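Atu0111 protein (Agrobacterium tumefaciens, PDB 2FSQ) is of unknown function but carries a DUF1868 domain of the 2H clan, so it may be related to the 2H phosphoesterases. Local coordinates at residues T115-Y118 with R119-S123; P196-Q199 with A200-D203; E204-E207 with K208-A212. All coordinates share one frame; numbering follows the deposited sequence. Where two conformers were deposited one is given.

Contact 1: residues T115-Y118 with R119-S123; sequences TDYY and RDRLS
The ring of Tyr-117 carries the CD methylene of Arg-121 on one face. This is a CH-pi contact between residues one helical turn apart. Arg-121 CD lies 3.6 Å from the centroid of the Tyr-117 ring and 21° off the ring normal, displaced toward the CZ side. In turn, Tyr-117 OH sits over one face of the Arg-121 guanidinium, and the two planes are only 16° apart. Arg-121 CD also comes to the edge of the Tyr-118 ring, 4.2 Å from Tyr-118 CD1, close to the ring plane.

Torsions bring the pair together. CG of Tyr-117 stands opposite its backbone N (chi1 167°), while Arg-121 bends at chi3 and lies alongside the ring. The polar ends are held from outside: Tyr-117 OH bonds Thr-104, Tyr-118 OH bonds the carbonyl of Phe-167, and Arg-121 NE bonds that of Phe-166. Tyr-118 also meets the ring of Phe-167.

On the inner side, Tyr-118 CB touches Leu-122 CD1 at 4.2 Å. A water gives one hydrogen to Tyr-117 O and one, at 2.7 Å, to Asp-120 OD2. The last regular backbone bond of this set runs from Leu-122 N to Tyr-118 O at 2.7 Å. The chain then tightens into a 3-10 segment, where Ser-123 N bonds Asp-120 O at 3.2 Å. Side-chain contacts three and four residues apart are those of an amphipathic alpha-helix near its C-terminal end, here helix 111-121, packed on strands 222-226 and 233-237 and on the end of helix 150-167.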
# COMPACT_ATOMS: atom_id res chain seq x y z
N THR A 115 17.16 -3.98 8.71
CA THR A 115 16.67 -5.18 8.04
C THR A 115 17.25 -6.45 8.70
O THR A 115 16.50 -7.39 9.00
CB THR A 115 16.94 -5.12 6.54
OG1 THR A 115 16.25 -4.00 5.97
CG2 THR A 115 16.48 -6.41 5.84
N ASP A 116 18.55 -6.45 9.00
CA ASP A 116 19.17 -7.59 9.70
C ASP A 116 18.60 -7.82 11.11
O ASP A 116 18.34 -8.96 11.50
CB ASP A 116 20.70 -7.45 9.78
CG ASP A 116 21.37 -7.37 8.40
OD1 ASP A 116 20.82 -7.85 7.39
OD2 ASP A 116 22.50 -6.83 8.34
N TYR A 117 18.42 -6.74 11.87
CA TYR A 117 17.85 -6.81 13.23
C TYR A 117 16.47 -7.45 13.19
O TYR A 117 16.16 -8.35 13.98
CB TYR A 117 17.85 -5.40 13.87
CG TYR A 117 17.04 -5.16 15.15
CD1 TYR A 117 17.56 -5.48 16.41
CD2 TYR A 117 15.81 -4.51 15.10
CE1 TYR A 117 16.83 -5.20 17.60
CE2 TYR A 117 15.08 -4.22 16.27
CZ TYR A 117 15.59 -4.56 17.52
OH TYR A 117 14.85 -4.27 18.68
N TYR A 118 15.66 -7.03 12.22
CA TYR A 118 14.33 -7.58 12.07
C TYR A 118 14.29 -9.01 11.52
O TYR A 118 13.49 -9.82 11.99
CB TYR A 118 13.50 -6.65 11.20
CG TYR A 118 13.07 -5.38 11.90
CD1 TYR A 118 12.76 -5.37 13.26
CD2 TYR A 118 12.89 -4.22 11.17
CE1 TYR A 118 12.34 -4.20 13.88
CE2 TYR A 118 12.45 -3.05 11.78
CZ TYR A 118 12.18 -3.05 13.13
OH TYR A 118 11.71 -1.91 13.72
N ARG A 119 15.12 -9.30 10.52
CA ARG A 119 15.19 -10.67 9.98
C ARG A 119 15.46 -11.67 11.11
O ARG A 119 14.87 -12.75 11.15
CB ARG A 119 16.26 -10.78 8.89
CG ARG A 119 16.25 -12.12 8.15
CD ARG A 119 17.62 -12.44 7.58
NE ARG A 119 17.87 -11.84 6.27
CZ ARG A 119 17.57 -12.41 5.10
NH1 ARG A 119 16.96 -13.59 5.05
NH2 ARG A 119 17.87 -11.79 3.96
N ASP A 120 16.34 -11.28 12.03
CA ASP A 120 16.67 -12.08 13.20
C ASP A 120 15.49 -12.17 14.17
O ASP A 120 15.13 -13.25 14.61
CB ASP A 120 17.90 -11.52 13.92
CG ASP A 120 18.18 -12.23 15.24
OD1 ASP A 120 18.24 -13.49 15.25
OD2 ASP A 120 18.33 -11.54 16.26
N ARG A 121 14.90 -11.03 14.49
CA ARG A 121 13.79 -11.00 15.43
C ARG A 121 12.60 -11.78 14.89
O ARG A 121 11.91 -12.46 15.65
CB ARG A 121 13.35 -9.56 15.70
CG ARG A 121 14.27 -8.83 16.63
CD ARG A 121 13.81 -7.41 16.82
NE ARG A 121 12.61 -7.29 17.65
CZ ARG A 121 12.57 -7.45 18.97
NH1 ARG A 121 13.67 -7.78 19.64
NH2 ARG A 121 11.42 -7.30 19.62
N LEU A 122 12.38 -11.69 13.58
CA LEU A 122 11.21 -12.33 12.95
C LEU A 122 11.36 -13.84 12.72
O LEU A 122 10.42 -14.49 12.24
CB LEU A 122 10.86 -11.63 11.63
CG LEU A 122 10.32 -10.20 11.79
CD1 LEU A 122 10.46 -9.45 10.47
CD2 LEU A 122 8.88 -10.21 12.31
N SER A 123 12.52 -14.39 13.08
CA SER A 123 12.76 -15.83 12.97
C SER A 123 11.89 -16.65 13.92
O SER A 123 11.70 -17.85 13.71
CB SER A 123 14.24 -16.14 13.20
OG SER A 123 15.00 -15.80 12.06
O HOH W 1 17.57 -9.01 16.47

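Contact 2: residues P196-Q199 with A200-D203; sequences PRWQ and AMLD. With ACY (acetic acid), chain C.
Pro-196 to Gln-199 accept backbone hydrogen bonds from Ala-200 to Asp-203, each from the residue four places on. Leu-202 N to Trp-198 O is the shortest of the four at 2.8 Å, and Met-201 N to Arg-197 O is the straightest at 165°. The two segments form two unbroken turns of alpha-helix.

Trp-198 and Met-201, a selenomethionine, lie side by side and point the same way. Met-201 bends at chi2 and chi3, and this brings its methyl CE to the six-membered part of the indole. Met-201 CE is 3.5 Å from Trp-198 CZ3. Leu-202 CD1 comes to the edge of the same ring system, 4.3 Å from Trp-198 CE3 and near the ring plane. Leu-202 CG also lies close to Trp-198 O.

This is the buried side of an amphipathic helix. Met-201 and Leu-202 pack on Phe-66 of helix 54-67, and Phe-190 meets the indole edge-to-face. Trp-198 NE1 bonds Glu-71 OE1, which gives the N-H of this buried residue a carboxylate partner.

The same Glu-71 oxygen forms a salt bridge with Arg-197 NH1. Another side of the guanidinium holds an acetic acid molecule, probably from the crystallisation liquor. Arg-197 NE bonds acetic acid O at 3.0 Å, nearly straight at 173°. Arg-197 NH2 bonds acetic acid OXT at 2.9 Å. The acid carbon lies in the guanidinium plane and the two bonds run side by side, from NE and NH2.

On the outer side, Asp-203 folds back over the preceding turn. Asp-203 CG lies 3.1 Å from Gln-199 O, the carbonyl that already accepts the Asp-203 backbone N-H.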
# COMPACT_ATOMS: atom_id res chain seq x y z
N PRO A 196 -16.36 14.52 -11.56
CA PRO A 196 -17.54 13.68 -11.81
C PRO A 196 -17.27 12.52 -12.77
O PRO A 196 -17.78 11.41 -12.58
CB PRO A 196 -18.55 14.67 -12.40
CG PRO A 196 -18.16 16.01 -11.78
CD PRO A 196 -16.63 15.95 -11.82
N ARG A 197 -16.42 12.73 -13.77
CA ARG A 197 -16.06 11.64 -14.67
C ARG A 197 -15.27 10.54 -13.94
O ARG A 197 -15.57 9.35 -14.08
CB ARG A 197 -15.27 12.20 -15.87
CG ARG A 197 -14.50 11.14 -16.65
CD ARG A 197 -13.95 11.57 -18.01
NE ARG A 197 -13.31 12.87 -17.96
CZ ARG A 197 -12.04 13.08 -17.61
NH1 ARG A 197 -11.26 12.05 -17.26
NH2 ARG A 197 -11.56 14.31 -17.57
N TRP A 198 -14.27 10.93 -13.15
CA TRP A 198 -13.56 9.94 -12.35
C TRP A 198 -14.52 9.19 -11.43
O TRP A 198 -14.41 7.98 -11.30
CB TRP A 198 -12.42 10.57 -11.56
CG TRP A 198 -11.16 10.63 -12.35
CD1 TRP A 198 -10.80 11.59 -13.27
CD2 TRP A 198 -10.08 9.69 -12.32
NE1 TRP A 198 -9.57 11.29 -13.82
CE2 TRP A 198 -9.11 10.12 -13.26
CE3 TRP A 198 -9.85 8.50 -11.61
CZ2 TRP A 198 -7.90 9.43 -13.46
CZ3 TRP A 198 -8.65 7.81 -11.82
CH2 TRP A 198 -7.70 8.27 -12.76
N GLN A 199 -15.43 9.89 -10.77
CA GLN A 199 -16.35 9.19 -9.87
C GLN A 199 -17.19 8.16 -10.62
O GLN A 199 -17.40 7.03 -10.14
CB GLN A 199 -17.28 10.14 -9.13
CG GLN A 199 -18.06 9.39 -8.04
CD GLN A 199 -17.14 8.77 -6.99
OE1 GLN A 199 -17.12 7.53 -6.77
NE2 GLN A 199 -16.37 9.63 -6.35
N ALA A 200 -17.67 8.53 -11.80
CA ALA A 200 -18.49 7.60 -12.55
C ALA A 200 -17.68 6.36 -12.93
O ALA A 200 -18.17 5.23 -12.81
CB ALA A 200 -19.05 8.29 -13.78
N MSE A 201 -16.43 6.56 -13.37
CA MSE A 201 -15.58 5.44 -13.73
C MSE A 201 -15.23 4.60 -12.50
O MSE A 201 -15.25 3.37 -12.57
CB MSE A 201 -14.32 5.91 -14.45
CG MSE A 201 -13.35 4.78 -14.82
SE MSE A 201 -12.10 4.26 -13.41
CE MSE A 201 -10.91 5.80 -13.52
N LEU A 202 -14.92 5.25 -11.38
CA LEU A 202 -14.53 4.50 -10.16
C LEU A 202 -15.70 3.62 -9.69
O LEU A 202 -15.51 2.49 -9.28
CB LEU A 202 -14.09 5.45 -9.05
CG LEU A 202 -12.77 6.17 -9.36
CD1 LEU A 202 -12.57 7.38 -8.46
CD2 LEU A 202 -11.58 5.23 -9.24
N ASP A 203 -16.91 4.16 -9.81
CA ASP A 203 -18.10 3.41 -9.40
C ASP A 203 -18.26 2.18 -10.28
O ASP A 203 -18.46 1.06 -9.78
CB ASP A 203 -19.36 4.29 -9.53
CG ASP A 203 -19.46 5.36 -8.45
OD1 ASP A 203 -18.70 5.29 -7.46
OD2 ASP A 203 -20.30 6.27 -8.62
C ACY C . -14.61 16.36 -17.97
O ACY C . -15.00 15.26 -18.45
OXT ACY C . -13.46 16.54 -17.53
CH3 ACY C . -15.55 17.53 -17.90

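Contact 3: residues E204-E207 with K208-A212; sequences EELE and KLRVA
Arg-210 reaches back along the helix to Leu-206, one turn earlier. Arg-210 CB lies 3.5 Å from Leu-206 O, the carbonyl that accepts the Arg-210 backbone N-H at 2.9 Å. Arg-210 CG lies 3.3 Å from Leu-206 O and also meets Leu-206 CD1. CG is opposite the carbonyl carbon of Arg-210 itself (chi1 -75°), which turns the chain back toward the earlier turn. Arg-210 CD lies 3.9 Å from Leu-206 CD1 and is also near CG of the leucine. Beyond CD, NE and the guanidinium leave the leucine. The aliphatic stem therefore does the touching, and the charged tip passes beyond it.

Leu-206 supplies one branch, CD1, to this contact. The two side chains slant across each other rather than run parallel. Both rest on strand 133-139, Leu-206 on Leu-138 and Arg-210 on Val-135.

These residues form the C-terminal half of helix 195-212, an amphipathic helix with one side turned to the protein. Leu-209 marks that side. It is buried against Ala-58 and Thr-62 of helix 54-67 and against Val-135. Leu-209 N bonds Glu-205 O at 2.8 Å.

Glu-205 and Lys-208, three residues apart, lie side by side and point the same way. The Lys-208 chain is extended, and its CD passes Glu-205 OE1 at 3.8 Å. The ammonium itself is farther off, with Lys-208 NZ 4.6 Å from Glu-205 OE1, beyond salt-bridge range. Any attraction between the two charges is probably modest. Glu-205 OE2 has a second cationic neighbour in Arg-65, through a long and weak ion pair.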
# COMPACT_ATOMS: atom_id res chain seq x y z
N GLU A 204 -18.14 2.38 -11.58
CA GLU A 204 -18.35 1.30 -12.54
C GLU A 204 -17.25 0.23 -12.35
O GLU A 204 -17.54 -0.97 -12.32
CB GLU A 204 -18.36 1.86 -13.97
CG GLU A 204 -18.60 0.83 -15.07
CD GLU A 204 -18.80 1.48 -16.42
OE1 GLU A 204 -19.91 1.98 -16.67
OE2 GLU A 204 -17.85 1.45 -17.24
N GLU A 205 -16.00 0.68 -12.20
CA GLU A 205 -14.88 -0.26 -12.07
C GLU A 205 -14.85 -1.00 -10.75
O GLU A 205 -14.43 -2.15 -10.70
CB GLU A 205 -13.52 0.41 -12.33
CG GLU A 205 -13.38 0.94 -13.77
CD GLU A 205 -13.53 -0.11 -14.85
OE1 GLU A 205 -12.96 -1.22 -14.71
OE2 GLU A 205 -14.20 0.19 -15.87
N LEU A 206 -15.31 -0.34 -9.69
CA LEU A 206 -15.41 -1.01 -8.38
C LEU A 206 -16.35 -2.20 -8.46
O LEU A 206 -16.02 -3.29 -7.99
CB LEU A 206 -15.86 -0.05 -7.28
CG LEU A 206 -16.16 -0.72 -5.92
CD1 LEU A 206 -14.92 -1.41 -5.32
CD2 LEU A 206 -16.76 0.29 -4.95
N GLU A 207 -17.52 -2.00 -9.07
CA GLU A 207 -18.48 -3.11 -9.14
C GLU A 207 -17.98 -4.23 -10.05
O GLU A 207 -18.18 -5.41 -9.75
CB GLU A 207 -19.90 -2.64 -9.46
CG GLU A 207 -20.12 -1.89 -10.77
CD GLU A 207 -21.59 -1.84 -11.20
OE1 GLU A 207 -22.46 -2.40 -10.49
OE2 GLU A 207 -21.89 -1.23 -12.26
N LYS A 208 -17.29 -3.87 -11.14
CA LYS A 208 -16.70 -4.85 -12.05
C LYS A 208 -15.60 -5.65 -11.34
O LYS A 208 -15.52 -6.88 -11.48
CB LYS A 208 -16.16 -4.17 -13.32
CG LYS A 208 -15.53 -5.10 -14.34
CD LYS A 208 -14.99 -4.32 -15.53
CE LYS A 208 -14.32 -5.26 -16.52
NZ LYS A 208 -13.82 -4.57 -17.73
N LEU A 209 -14.77 -4.96 -10.56
CA LEU A 209 -13.68 -5.60 -9.84
C LEU A 209 -14.20 -6.54 -8.74
O LEU A 209 -13.67 -7.65 -8.58
CB LEU A 209 -12.75 -4.53 -9.24
CG LEU A 209 -11.55 -5.03 -8.46
CD1 LEU A 209 -10.64 -5.90 -9.30
CD2 LEU A 209 -10.79 -3.84 -7.92
N ARG A 210 -15.21 -6.10 -8.00
CA ARG A 210 -15.81 -6.92 -6.94
C ARG A 210 -16.40 -8.23 -7.47
O ARG A 210 -16.33 -9.27 -6.81
CB ARG A 210 -16.88 -6.14 -6.18
CG ARG A 210 -16.31 -5.10 -5.22
CD ARG A 210 -17.44 -4.34 -4.53
NE ARG A 210 -18.10 -5.18 -3.54
CZ ARG A 210 -19.41 -5.20 -3.30
NH1 ARG A 210 -20.24 -4.41 -3.98
NH2 ARG A 210 -19.89 -6.01 -2.36
N VAL A 211 -16.95 -8.18 -8.68
CA VAL A 211 -17.46 -9.40 -9.32
C VAL A 211 -16.33 -10.30 -9.82
O VAL A 211 -16.37 -11.52 -9.65
CB VAL A 211 -18.43 -9.07 -10.47
CG1 VAL A 211 -18.80 -10.33 -11.27
CG2 VAL A 211 -19.70 -8.40 -9.93
N ALA A 212 -15.31 -9.69 -10.43
CA ALA A 212 -14.22 -10.46 -11.01
C ALA A 212 -13.28 -11.03 -9.97
O ALA A 212 -12.65 -12.08 -10.20
CB ALA A 212 -13.42 -9.59 -11.99

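How the contacts relate
From the N terminus, contact 1 comes first, at the end of helix 111-121. Contacts 2 and 3 follow much later, one after the other along helix 195-212. Each is local, within continuous chain, so none closes a long loop, and none nests within or crosses another. Contact 1 lies on the opposite side of the chain's centre from the other two, its centre 43 Å from that of contact 2. It belongs to the side built on strands 222-226 and 233-237. Contacts 2 and 3 adjoin at Asp-203 and Glu-204, with centres 13 Å apart. Together they lay one helix along helix 54-67, and contact 3 extends this to strand 133-139.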